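Local coordinates for SusD-like carbohydrate binding protein BF1063 (Bacteroides fragilis NCTC 9343, PDB 3I4G) that probably binds carbohydrate at the outer membrane as a SusD-like protein, in the way of glycan-capturing relatives, at residues W48-M53 with T264-H269; S60-D65 with A285-S290; N415-R420 with R445-M450. All blocks are in the same frame, centred on the assembly; numbering follows the deposited sequence.

Contact 1 of 3, residues W48-M53 with T264-H269; sequences WSYHGM and TGLPQH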
# COMPACT_ATOMS: atom_id res chain seq x y z
N TRP A 48 -6.05 5.51 -1.27
CA TRP A 48 -4.73 5.90 -1.74
C TRP A 48 -4.10 7.04 -0.96
O TRP A 48 -3.03 7.48 -1.31
CB TRP A 48 -4.76 6.28 -3.22
CG TRP A 48 -5.30 5.18 -4.08
CD1 TRP A 48 -5.09 3.85 -3.93
CD2 TRP A 48 -6.12 5.31 -5.26
NE1 TRP A 48 -5.71 3.15 -4.92
CE2 TRP A 48 -6.37 4.02 -5.74
CE3 TRP A 48 -6.69 6.39 -5.92
CZ2 TRP A 48 -7.15 3.78 -6.85
CZ3 TRP A 48 -7.47 6.15 -7.02
CH2 TRP A 48 -7.72 4.87 -7.47
N SER A 49 -4.77 7.53 0.09
CA SER A 49 -4.19 8.59 0.92
C SER A 49 -3.08 8.00 1.78
O SER A 49 -2.91 6.77 1.86
CB SER A 49 -5.24 9.26 1.79
OG SER A 49 -5.62 8.47 2.91
N TYR A 50 -2.27 8.83 2.41
CA TYR A 50 -1.13 8.24 3.13
C TYR A 50 -1.60 7.35 4.28
O TYR A 50 -0.99 6.32 4.55
CB TYR A 50 -0.07 9.28 3.56
CG TYR A 50 -0.36 10.20 4.70
CD1 TYR A 50 -0.29 9.75 6.00
CD2 TYR A 50 -0.67 11.54 4.51
CE1 TYR A 50 -0.49 10.58 7.05
CE2 TYR A 50 -0.89 12.37 5.59
CZ TYR A 50 -0.80 11.90 6.84
OH TYR A 50 -1.03 12.79 7.88
N HIS A 51 -2.63 7.76 5.01
CA HIS A 51 -3.16 6.93 6.08
C HIS A 51 -4.00 5.79 5.52
O HIS A 51 -4.04 4.69 6.10
CB HIS A 51 -3.96 7.77 7.08
CG HIS A 51 -4.20 7.12 8.41
ND1 HIS A 51 -4.57 5.81 8.59
CD2 HIS A 51 -4.18 7.68 9.64
CE1 HIS A 51 -4.75 5.58 9.89
NE2 HIS A 51 -4.52 6.70 10.55
N GLY A 52 -4.64 5.97 4.38
CA GLY A 52 -5.44 4.92 3.82
C GLY A 52 -4.68 3.80 3.15
O GLY A 52 -5.14 2.66 3.15
N MSE A 53 -3.51 4.14 2.60
CA MSE A 53 -2.69 3.20 1.87
C MSE A 53 -1.43 2.82 2.64
O MSE A 53 -1.35 1.75 3.22
CB MSE A 53 -2.34 3.79 0.49
CG MSE A 53 -1.47 2.86 -0.42
SE MSE A 53 -1.33 3.48 -2.21
CE MSE A 53 -0.14 4.99 -1.82
N THR A 264 1.14 16.86 1.04
CA THR A 264 1.04 15.71 1.93
C THR A 264 1.52 16.04 3.35
O THR A 264 2.46 16.80 3.54
CB THR A 264 1.79 14.47 1.41
OG1 THR A 264 1.66 13.45 2.42
CG2 THR A 264 3.30 14.74 1.13
N GLY A 265 0.80 15.53 4.34
CA GLY A 265 1.23 15.62 5.72
C GLY A 265 2.03 14.41 6.18
O GLY A 265 2.33 14.31 7.38
N LEU A 266 2.38 13.51 5.27
CA LEU A 266 3.12 12.32 5.64
C LEU A 266 4.41 12.67 6.39
O LEU A 266 4.74 12.02 7.37
CB LEU A 266 3.42 11.41 4.43
CG LEU A 266 4.19 10.14 4.73
CD1 LEU A 266 3.45 9.21 5.73
CD2 LEU A 266 4.50 9.43 3.41
N PRO A 267 5.19 13.69 5.95
CA PRO A 267 6.39 14.01 6.74
C PRO A 267 6.11 14.38 8.20
O PRO A 267 6.79 13.90 9.11
CB PRO A 267 7.01 15.17 5.96
CG PRO A 267 6.48 14.98 4.56
CD PRO A 267 5.06 14.56 4.77
N GLN A 268 5.12 15.25 8.44
CA GLN A 268 4.79 15.58 9.81
C GLN A 268 4.49 14.33 10.60
O GLN A 268 4.85 14.19 11.79
CB GLN A 268 3.58 16.50 9.82
CG GLN A 268 3.05 16.82 11.23
CD GLN A 268 3.99 17.67 12.03
OE1 GLN A 268 3.90 18.90 11.97
NE2 GLN A 268 4.94 17.05 12.72
N HIS A 269 3.77 13.41 9.99
CA HIS A 269 3.36 12.22 10.69
C HIS A 269 4.42 11.17 10.86
O HIS A 269 4.43 10.51 11.91
CB HIS A 269 2.14 11.54 10.01
CG HIS A 269 0.91 11.59 10.86
ND1 HIS A 269 -0.34 11.87 10.35
CD2 HIS A 269 0.75 11.38 12.18
CE1 HIS A 269 -1.21 11.85 11.35
NE2 HIS A 269 -0.58 11.56 12.47
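The ring of Y50 lies with one face over the start of helix 266-270, and its hydroxyl end meets H269. Over that face sit the backbone and CB of L266. L266 CA stands 3.9 Å above the ring plane, over its centre. L266 CB makes a CH-pi contact, 4.2 Å from the ring centroid and 21° off the ring normal. L266 N also lies over this face, 3.5 Å from Y50 CE2. At the ring edge, near its plane, is H269 ND1. The two rings meet rim to rim, with their planes at 68°, and neither covers the face of the other.

The side chain of L266 runs past Y50 in the opposite direction. Its CD1 ends 3.8 Å from Y50 CD1. T264 comes in obliquely, its OG1 3.7 Å from Y50 CD2. T264 OG1 is turned anti to its own backbone N (chi1 177°). There it accepts from L266 N at 2.9 Å, which makes an ST turn. The backbone N-H under the tyrosine ring therefore has an acceptor of its own. G265, at the N-cap position of the helix, packs its carbonyl carbon against Y50 CE2.

In segment 48-53, S49 OG accepts from G52 N, a capping bond. Y50 follows this capping residue and packs on the first turn of helix 266-270.

The polar bond of the contact joins Y50 OH and H269 ND1 at 2.7 Å, and either could be the donor. Y50 OH is also bonded to E41 N, so this buried hydroxyl has two partners. H269 NE2 probably donates to a sulfonate oxygen of a bound EPE buffer molecule. Both nitrogens of the H269 ring thus have partners, which fixes the rotation of the ring.

Contact 2 of 3, residues S60-D65 with A285-S290; sequences SDNAFD and ADLYES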
# COMPACT_ATOMS: atom_id res chain seq x y z
N SER A 60 -0.30 -5.06 9.27
CA SER A 60 0.40 -6.22 8.77
C SER A 60 1.56 -6.61 9.67
O SER A 60 1.89 -5.91 10.62
CB SER A 60 0.95 -5.96 7.36
OG SER A 60 2.10 -5.17 7.37
N ASP A 61 2.19 -7.72 9.32
CA ASP A 61 3.39 -8.21 9.96
C ASP A 61 4.64 -7.34 9.71
O ASP A 61 5.66 -7.58 10.33
CB ASP A 61 3.65 -9.70 9.60
CG ASP A 61 3.64 -10.01 8.12
OD1 ASP A 61 3.11 -9.20 7.31
OD2 ASP A 61 4.10 -11.10 7.76
N ASN A 62 4.53 -6.35 8.84
CA ASN A 62 5.64 -5.46 8.54
C ASN A 62 5.82 -4.30 9.47
O ASN A 62 6.93 -3.73 9.52
CB ASN A 62 5.49 -4.87 7.11
CG ASN A 62 5.82 -5.82 5.99
OD1 ASN A 62 6.35 -6.90 6.21
ND2 ASN A 62 5.57 -5.38 4.77
N ALA A 63 4.79 -3.88 10.22
CA ALA A 63 4.88 -2.61 10.91
C ALA A 63 3.88 -2.53 12.04
O ALA A 63 3.10 -3.45 12.27
CB ALA A 63 4.70 -1.45 9.92
N PHE A 64 3.94 -1.42 12.74
CA PHE A 64 3.15 -1.16 13.94
C PHE A 64 2.76 0.31 13.94
O PHE A 64 3.47 1.16 13.43
CB PHE A 64 3.98 -1.51 15.15
CG PHE A 64 3.29 -1.33 16.49
CD1 PHE A 64 2.34 -2.24 16.89
CD2 PHE A 64 3.68 -0.36 17.39
CE1 PHE A 64 1.70 -2.14 18.15
CE2 PHE A 64 3.08 -0.26 18.63
CZ PHE A 64 2.08 -1.15 19.02
N ASP A 65 1.62 0.59 14.55
CA ASP A 65 1.12 1.95 14.69
C ASP A 65 1.60 2.52 16.02
O ASP A 65 1.34 1.92 17.05
CB ASP A 65 -0.41 1.93 14.64
CG ASP A 65 -1.00 3.27 14.41
OD1 ASP A 65 -0.97 4.09 15.33
OD2 ASP A 65 -1.50 3.57 13.31
N ALA A 285 10.32 -5.80 13.61
CA ALA A 285 11.41 -6.77 13.49
C ALA A 285 11.15 -7.80 12.40
O ALA A 285 12.08 -8.18 11.71
CB ALA A 285 11.68 -7.51 14.82
N ASP A 286 9.92 -8.31 12.25
CA ASP A 286 9.71 -9.37 11.28
C ASP A 286 10.01 -8.91 9.86
O ASP A 286 10.45 -9.71 9.03
CB ASP A 286 8.29 -9.93 11.37
CG ASP A 286 8.13 -11.22 10.65
OD1 ASP A 286 8.71 -12.24 11.09
OD2 ASP A 286 7.38 -11.22 9.66
N LEU A 287 9.77 -7.62 9.56
CA LEU A 287 10.19 -7.09 8.24
C LEU A 287 11.72 -6.97 8.20
O LEU A 287 12.36 -7.41 7.23
CB LEU A 287 9.54 -5.75 7.94
CG LEU A 287 10.06 -5.03 6.70
CD1 LEU A 287 9.94 -5.88 5.41
CD2 LEU A 287 9.36 -3.67 6.51
N TYR A 288 12.32 -6.32 9.19
CA TYR A 288 13.76 -6.24 9.26
C TYR A 288 14.46 -7.58 9.00
O TYR A 288 15.46 -7.63 8.27
CB TYR A 288 14.22 -5.65 10.61
CG TYR A 288 15.69 -5.86 10.83
CD1 TYR A 288 16.61 -5.10 10.10
CD2 TYR A 288 16.18 -6.83 11.69
CE1 TYR A 288 17.97 -5.32 10.25
CE2 TYR A 288 17.57 -7.04 11.81
CZ TYR A 288 18.42 -6.27 11.06
OH TYR A 288 19.82 -6.42 11.15
N GLU A 289 13.95 -8.65 9.58
CA GLU A 289 14.53 -9.97 9.48
C GLU A 289 14.30 -10.67 8.14
O GLU A 289 14.92 -11.69 7.86
CB GLU A 289 13.95 -10.86 10.59
CG GLU A 289 14.34 -10.41 11.98
CD GLU A 289 13.47 -10.96 13.07
OE1 GLU A 289 12.64 -11.87 12.81
OE2 GLU A 289 13.58 -10.46 14.20
N SER A 290 13.42 -10.12 7.32
CA SER A 290 13.03 -10.79 6.08
C SER A 290 14.05 -10.61 4.95
O SER A 290 14.19 -11.50 4.09
CB SER A 290 11.62 -10.30 5.67
OG SER A 290 11.14 -11.15 4.62
O HOH W 1 5.52 -13.01 8.94
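D61 and N62 meet D286 and L287 in a buried contact between a beta turn and a short helix. It has no direct hydrogen bond across it. The type I turn S60-A63 leads into strand 63-65, and helix 285-288 follows strand 281-283, so the contact lies at one end of this two-stranded antiparallel sheet.

L287 packs its aliphatic side chain on the backbone carbonyl and amide of N62. L287 CB sits 3.7 Å from N62 O and 3.8 Å from N62 OD1. With CG anti to the backbone N (chi1 172°), the branch of L287 is placed over N62, and its CD1 and CD2 lie loosely by N62 CG. N62 OD1 probably bonds R445, while E57 takes N62 ND2.

The polar half is a pair of acids. D286 CB lies 3.7 Å from D61 O. D61 OD2 and D286 OD2 are 3.8 Å apart, with their carboxylate planes 31° apart. One water donates to both oxygens, at 2.7 Å from each. D61 OD2 also bridges to R454 and D286 OD2 to R445. These cations probably offset the like charges. S60 OG shapes the turn by accepting from N62 N, an ST turn.

Around this site, D61 packs on I458 of helix 454-461, which also carries R454. R445 belongs to helix 433-447, and S290 touches that helix at R445 and I446. Beyond the turn, F64 rests on V500 of strand 497-502.

Contact 3 of 3, residues N415-R420 with R445-M450; sequences NAVRGR and RIELAM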
# COMPACT_ATOMS: atom_id res chain seq x y z
N ASN A 415 13.80 -11.73 -11.67
CA ASN A 415 15.20 -11.33 -11.79
C ASN A 415 15.36 -9.92 -12.39
O ASN A 415 16.40 -9.28 -12.21
CB ASN A 415 15.99 -12.38 -12.55
CG ASN A 415 16.03 -13.66 -11.81
OD1 ASN A 415 15.88 -13.67 -10.60
ND2 ASN A 415 16.22 -14.76 -12.53
N ALA A 416 14.35 -9.43 -13.08
CA ALA A 416 14.37 -8.03 -13.53
C ALA A 416 14.17 -7.11 -12.32
O ALA A 416 14.79 -6.03 -12.24
CB ALA A 416 13.30 -7.79 -14.59
N VAL A 417 13.35 -7.54 -11.36
CA VAL A 417 13.15 -6.79 -10.12
C VAL A 417 14.39 -6.87 -9.26
O VAL A 417 14.94 -5.84 -8.84
CB VAL A 417 11.94 -7.34 -9.36
CG1 VAL A 417 11.78 -6.69 -8.01
CG2 VAL A 417 10.68 -7.10 -10.21
N ARG A 418 14.94 -8.06 -9.09
CA ARG A 418 16.16 -8.21 -8.29
C ARG A 418 17.40 -7.58 -8.94
O ARG A 418 18.33 -7.14 -8.27
CB ARG A 418 16.43 -9.67 -7.99
CG ARG A 418 15.43 -10.27 -7.03
CD ARG A 418 15.57 -11.76 -6.85
NE ARG A 418 16.81 -12.16 -6.21
CZ ARG A 418 17.03 -12.18 -4.89
NH1 ARG A 418 16.12 -11.73 -4.03
NH2 ARG A 418 18.20 -12.60 -4.45
N GLY A 419 17.40 -7.58 -10.27
CA GLY A 419 18.52 -7.09 -11.07
C GLY A 419 18.58 -5.61 -11.28
O GLY A 419 19.50 -5.11 -11.90
N ARG A 420 17.59 -4.88 -10.74
CA ARG A 420 17.59 -3.45 -10.76
C ARG A 420 18.98 -2.96 -10.37
O ARG A 420 19.53 -3.45 -9.37
CB ARG A 420 16.52 -2.97 -9.74
CG ARG A 420 16.30 -1.51 -9.72
CD ARG A 420 15.55 -1.07 -8.49
NE ARG A 420 14.23 -1.67 -8.34
CZ ARG A 420 13.13 -1.18 -8.90
NH1 ARG A 420 13.17 -0.16 -9.74
NH2 ARG A 420 11.96 -1.77 -8.66
N ARG A 445 7.06 -9.32 -0.81
CA ARG A 445 7.13 -8.69 0.52
C ARG A 445 8.27 -7.69 0.58
O ARG A 445 8.11 -6.55 1.02
CB ARG A 445 7.33 -9.75 1.61
CG ARG A 445 7.31 -9.16 2.97
CD ARG A 445 7.56 -10.12 4.09
NE ARG A 445 7.29 -9.44 5.39
CZ ARG A 445 7.45 -9.98 6.58
NH1 ARG A 445 7.91 -11.20 6.73
NH2 ARG A 445 7.17 -9.26 7.65
N ILE A 446 9.44 -8.10 0.13
CA ILE A 446 10.60 -7.23 0.18
C ILE A 446 10.48 -6.05 -0.78
O ILE A 446 10.64 -4.89 -0.41
CB ILE A 446 11.89 -8.03 -0.15
CG1 ILE A 446 12.15 -9.12 0.89
CG2 ILE A 446 13.10 -7.09 -0.28
CD1 ILE A 446 12.14 -8.67 2.33
N GLU A 447 10.10 -6.34 -2.01
CA GLU A 447 10.03 -5.28 -3.02
C GLU A 447 9.04 -4.20 -2.68
O GLU A 447 9.33 -3.01 -2.87
CB GLU A 447 9.70 -5.90 -4.38
CG GLU A 447 9.53 -4.89 -5.48
CD GLU A 447 10.78 -4.11 -5.85
OE1 GLU A 447 11.89 -4.55 -5.49
OE2 GLU A 447 10.63 -3.06 -6.49
N LEU A 448 7.89 -4.58 -2.13
CA LEU A 448 6.81 -3.64 -1.87
C LEU A 448 6.68 -3.23 -0.43
O LEU A 448 5.70 -2.59 -0.07
CB LEU A 448 5.48 -4.26 -2.34
CG LEU A 448 5.40 -4.68 -3.79
CD1 LEU A 448 4.07 -5.44 -4.04
CD2 LEU A 448 5.55 -3.49 -4.74
N ALA A 449 7.66 -3.52 0.40
CA ALA A 449 7.56 -3.22 1.82
C ALA A 449 7.30 -1.74 2.10
O ALA A 449 7.94 -0.85 1.54
CB ALA A 449 8.82 -3.70 2.58
N MSE A 450 6.36 -1.49 3.01
CA MSE A 450 5.96 -0.17 3.50
C MSE A 450 5.12 0.61 2.50
O MSE A 450 4.89 1.79 2.74
CB MSE A 450 7.15 0.68 3.97
CG MSE A 450 8.02 0.00 5.03
SE MSE A 450 7.09 -0.65 6.63
CE MSE A 450 6.26 1.03 7.10
O HOH W 2 14.20 -4.00 -6.77
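R420 and E447 form a buried salt bridge, with a water beside it and V417 packed against the carboxylate. R420 NH2 donates to E447 OE2 at 2.9 Å. The bond is bent, with an angle of 131° at the hydrogen. It meets the syn side of OE2, tilted out of the carboxylate plane. The guanidinium and carboxylate planes are only 9° apart, so the two groups are nearly parallel, but a single N-H joins them directly.

Water 2 makes the second link. It donates to E447 OE1 at 2.7 Å and to V417 O at 2.9 Å. It accepts from R420 NE at 2.8 Å, lying at the edge of the guanidinium in its plane. The water thus also serves a backbone carbonyl near the end of helix 414-418. The bend of the R420 chain at chi3 (-60°) lets NE face the water while NH2 reaches the acid.

OE1 of E447 also bridges to R318, and OE2, besides R420, to R386. R420 NH1 is bound by E250 and by N233 O. All three R420 nitrogens therefore have acceptors. With three arginines around it, E447 is very probably ionised.

V417 packs its CG1 methyl against the carboxylate, 3.3 Å from E447 OE1, with E447 CG 3.8 Å away. A bend in the E447 chain turns its carboxylate across this methyl.

The contact is a buried, water-bridged arginine-glutamate network between helix ends. It joins the last turns of helices 414-418 and 433-447. Helix 387-400 borders both sides of it, as V417, R420 and E447 all touch its A388. Helix 317-322 supplies R318, which also packs on V417 and I446. R386, at the end of strand 380-386, completes the charged group.

Contacts 2 and 3 touch through R445. From helix 433-447, its NH2 forms a salt bridge with D286 OD2 at 2.8 Å, and its NE probably donates to N62 OD1 at 2.8 Å. Their centres are 16 Å apart. Contact 1 touches neither, though nearest atoms come within about 5 Å of contact 2 and 6 Å of contact 3. Contacts 1 and 2 both join the early part of the chain to residues 264-290, and their segments alternate in sequence. Contact 1 adjoins the bound EPE, and 1,2-ethanediol lies about 4 Å from the T264 side chain and about 3 Å from that of D286. All probably come from the crystallisation liquor but may mark pockets.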